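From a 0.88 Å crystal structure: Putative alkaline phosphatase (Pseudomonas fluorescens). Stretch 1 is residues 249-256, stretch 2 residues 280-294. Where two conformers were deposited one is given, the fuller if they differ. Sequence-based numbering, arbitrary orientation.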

# COMPACT_ATOMS: atom_id res chain seq x y z
N ALA A 249 -2.12 -15.04 -7.61
CA ALA A 249 -3.04 -16.05 -7.18
C ALA A 249 -3.58 -15.74 -5.80
O ALA A 249 -4.79 -15.86 -5.50
CB ALA A 249 -2.43 -17.45 -7.24
N ALA A 250 -2.68 -15.39 -4.88
CA ALA A 250 -3.09 -15.11 -3.51
C ALA A 250 -4.00 -13.88 -3.46
O ALA A 250 -4.98 -13.87 -2.69
CB ALA A 250 -1.86 -14.94 -2.66
N ILE A 251 -3.72 -12.81 -4.20
CA ILE A 251 -4.61 -11.66 -4.24
C ILE A 251 -6.02 -12.09 -4.74
O ILE A 251 -7.04 -11.68 -4.19
CB ILE A 251 -4.03 -10.55 -5.13
CG1 ILE A 251 -2.77 -9.93 -4.49
CG2 ILE A 251 -5.09 -9.47 -5.43
CD1 ILE A 251 -2.96 -9.23 -3.16
N GLY A 252 -6.03 -12.96 -5.73
CA GLY A 252 -7.30 -13.42 -6.27
C GLY A 252 -8.12 -14.27 -5.31
O GLY A 252 -9.35 -14.42 -5.56
N ALA A 253 -7.53 -14.86 -4.33
CA ALA A 253 -8.19 -15.69 -3.35
C ALA A 253 -8.76 -14.86 -2.18
O ALA A 253 -9.37 -15.42 -1.31
CB ALA A 253 -7.26 -16.74 -2.78
N VAL A 254 -8.51 -13.56 -2.17
CA VAL A 254 -9.01 -12.76 -1.04
C VAL A 254 -10.53 -12.53 -1.22
O VAL A 254 -10.98 -12.04 -2.26
CB VAL A 254 -8.28 -11.42 -0.97
CG1 VAL A 254 -8.87 -10.53 0.12
CG2 VAL A 254 -6.76 -11.65 -0.75
N PRO A 255 -11.33 -12.86 -0.21
CA PRO A 255 -12.79 -12.69 -0.40
C PRO A 255 -13.24 -11.25 -0.44
O PRO A 255 -12.61 -10.37 0.09
CB PRO A 255 -13.37 -13.42 0.85
CG PRO A 255 -12.24 -13.32 1.92
CD PRO A 255 -10.98 -13.45 1.09
N VAL A 256 -14.37 -11.00 -1.14
CA VAL A 256 -14.98 -9.71 -1.18
C VAL A 256 -15.50 -9.28 0.21
O VAL A 256 -15.76 -10.12 1.05
CB VAL A 256 -16.10 -9.57 -2.23
CG1 VAL A 256 -15.54 -9.89 -3.63
CG2 VAL A 256 -17.31 -10.42 -1.90
N VAL A 280 -8.41 -11.67 9.26
CA VAL A 280 -7.22 -11.42 8.44
C VAL A 280 -7.04 -12.67 7.54
O VAL A 280 -7.36 -13.79 7.92
CB VAL A 280 -5.95 -11.10 9.24
CG1 VAL A 280 -6.21 -9.97 10.19
CG2 VAL A 280 -5.39 -12.34 9.94
N GLN A 281 -6.46 -12.45 6.37
CA GLN A 281 -6.08 -13.55 5.52
C GLN A 281 -4.70 -14.06 5.94
O GLN A 281 -3.79 -13.23 6.17
CB GLN A 281 -6.07 -13.17 4.03
CG GLN A 281 -7.43 -12.84 3.49
CD GLN A 281 -8.49 -13.92 3.81
OE1 GLN A 281 -8.25 -15.06 3.50
NE2 GLN A 281 -9.59 -13.54 4.42
N PRO A 282 -4.46 -15.38 5.94
CA PRO A 282 -3.09 -15.86 6.20
C PRO A 282 -2.22 -15.55 4.98
O PRO A 282 -2.68 -15.52 3.84
CB PRO A 282 -3.26 -17.41 6.29
CG PRO A 282 -4.49 -17.68 5.49
CD PRO A 282 -5.39 -16.51 5.65
N TYR A 283 -0.94 -15.33 5.29
CA TYR A 283 0.01 -15.17 4.18
C TYR A 283 0.05 -16.47 3.37
O TYR A 283 -0.04 -17.59 3.92
CB TYR A 283 1.37 -14.72 4.66
CG TYR A 283 1.34 -13.27 5.10
CD1 TYR A 283 1.24 -12.92 6.43
CD2 TYR A 283 1.36 -12.24 4.16
CE1 TYR A 283 1.15 -11.59 6.84
CE2 TYR A 283 1.27 -10.92 4.53
CZ TYR A 283 1.17 -10.58 5.87
OH TYR A 283 1.04 -9.27 6.32
N PRO A 284 0.22 -16.36 2.07
CA PRO A 284 0.15 -17.56 1.20
C PRO A 284 1.35 -18.48 1.39
O PRO A 284 2.46 -18.00 1.66
CB PRO A 284 0.11 -16.97 -0.19
CG PRO A 284 0.80 -15.60 -0.07
CD PRO A 284 0.35 -15.12 1.27
N THR A 285 1.13 -19.77 1.26
CA THR A 285 2.10 -20.80 1.38
C THR A 285 2.88 -21.08 0.09
O THR A 285 3.93 -21.72 0.17
CB THR A 285 1.39 -22.13 1.96
OG1 THR A 285 0.27 -22.56 1.15
CG2 THR A 285 0.91 -21.79 3.30
N SER A 286 2.32 -20.68 -1.03
CA SER A 286 2.94 -20.77 -2.31
C SER A 286 3.21 -19.38 -2.85
O SER A 286 2.65 -18.41 -2.38
CB SER A 286 2.01 -21.57 -3.22
OG SER A 286 0.75 -20.90 -3.38
N GLY A 287 4.01 -19.31 -3.91
CA GLY A 287 4.38 -18.04 -4.48
C GLY A 287 5.18 -17.17 -3.49
O GLY A 287 5.83 -17.66 -2.59
N TYR A 288 5.14 -15.86 -3.77
CA TYR A 288 5.89 -14.91 -2.96
C TYR A 288 5.06 -14.52 -1.72
O TYR A 288 3.85 -14.24 -1.86
CB TYR A 288 6.19 -13.67 -3.80
CG TYR A 288 7.05 -12.66 -3.07
CD1 TYR A 288 8.44 -12.83 -3.02
CD2 TYR A 288 6.50 -11.54 -2.44
CE1 TYR A 288 9.26 -11.91 -2.37
CE2 TYR A 288 7.30 -10.61 -1.79
CZ TYR A 288 8.69 -10.78 -1.75
OH TYR A 288 9.53 -9.87 -1.18
N PRO A 289 5.64 -14.46 -0.54
CA PRO A 289 4.80 -14.42 0.68
C PRO A 289 4.35 -13.04 1.13
O PRO A 289 3.44 -12.94 1.94
CB PRO A 289 5.66 -15.11 1.73
CG PRO A 289 7.07 -14.85 1.30
CD PRO A 289 7.03 -14.95 -0.19
N ILE A 290 5.07 -11.94 0.75
CA ILE A 290 4.80 -10.63 1.32
C ILE A 290 3.94 -9.81 0.40
O ILE A 290 4.39 -9.43 -0.72
CB ILE A 290 6.07 -9.83 1.67
CG1 ILE A 290 7.22 -10.72 2.22
CG2 ILE A 290 5.71 -8.74 2.68
CD1 ILE A 290 8.49 -9.96 2.51
N LEU A 291 2.70 -9.51 0.78
CA LEU A 291 1.73 -8.88 -0.12
C LEU A 291 0.67 -8.13 0.73
O LEU A 291 0.55 -8.32 1.95
CB LEU A 291 1.09 -9.87 -1.09
CG LEU A 291 -0.06 -10.72 -0.54
CD1 LEU A 291 -0.54 -11.68 -1.63
CD2 LEU A 291 0.28 -11.52 0.71
N GLY A 292 -0.15 -7.34 0.02
CA GLY A 292 -1.34 -6.70 0.61
C GLY A 292 -2.00 -5.81 -0.41
O GLY A 292 -1.79 -5.99 -1.62
N PHE A 293 -2.84 -4.88 0.06
CA PHE A 293 -3.58 -3.96 -0.81
C PHE A 293 -3.16 -2.53 -0.56
O PHE A 293 -2.82 -2.13 0.56
CB PHE A 293 -5.13 -4.09 -0.62
CG PHE A 293 -5.64 -5.42 -1.09
CD1 PHE A 293 -5.67 -6.53 -0.25
CD2 PHE A 293 -6.03 -5.57 -2.41
CE1 PHE A 293 -6.10 -7.76 -0.72
CE2 PHE A 293 -6.46 -6.81 -2.88
CZ PHE A 293 -6.53 -7.90 -2.03
N THR A 294 -3.24 -1.74 -1.64
CA THR A 294 -3.22 -0.26 -1.50
C THR A 294 -4.60 0.25 -1.92
O THR A 294 -5.25 -0.37 -2.77
CB THR A 294 -2.07 0.35 -2.30
OG1 THR A 294 -2.05 1.76 -2.07
CG2 THR A 294 -2.14 0.10 -3.80
O HOH W 1 -7.41 -15.52 0.97

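The end of a helix often joins its neighbours without a single direct hydrogen bond, relying on apolar side chains that fit one another and leaving the polar work to solvent at the margin. The contact between residues 249-256 and 280-294 of this putative alkaline phosphatase illustrates the principle.

At its centre lie Ile251 and Phe293, the two residues that give up most surface to the opposing stretch. Both leave their backbones sideways, yet the ends of both side chains come nearer to the other stretch. Ile251, with chi1 and chi2 both in the m well, brings CD1 over one face of the Phe293 ring, while its CG2 lies 3.9 Å from Phe293 CE2. Val254 meets the same ring differently: its CG2 stands at the edge, near the ring plane, 3.9 Å from Phe293 CE1. The aromatic ring thus offers two kinds of surface to two branched aliphatic residues, and each distance is that of ordinary van der Waals contact.

Leu291 extends this apolar cluster along the helix to Ala250. Its CD1 lies 3.8 Å from Ile251 CD1 and 3.7 Å from Ala250 CB, so one methyl group touches two successive helical residues. Ile251 CD1 also rests 3.8 Å from Gly292 O, a packing contact with the strand backbone between Leu291 and Phe293. Ala250, whose short side chain points toward the other stretch, allows close approach: its CB is 3.8 Å from Pro284 CB, and the CA atoms of Ala250 and Pro284 are 6.2 Å apart. Ile251 and Gly292 lie farther apart, at 7.7 Å between CA atoms, a gap spanned by the isoleucine side chain.

No hydrogen bond joins the two backbones. Within stretch 1, Ala253 N donates to Ala250 O at 3.2 Å and Val254 N to Ile251 O at 3.1 Å. These i-to-i+3 links accompany a turn from which Val254 still points toward stretch 2.

Outward from the ring, the chemistry changes at Gln281. Its aliphatic CG lies 4.3 Å from Val254 CG1, while its amide NE2 lies 3.6 Å from Pro255 CD, a contact without a hydrogen bond. The polar link is indirect: the oxygen of water 1 lies within hydrogen-bonding distance of Gln281 OE1, at 2.7 Å, and of Ala253 O, at 3.0 Å, the latter a weak bond; with other acceptors in reach, its protons cannot be assigned to both. Gln281 OE1 and Ala253 O are both acceptors and cannot bond to each other, so a water between them is the chemically sensible mediator at the polar edge.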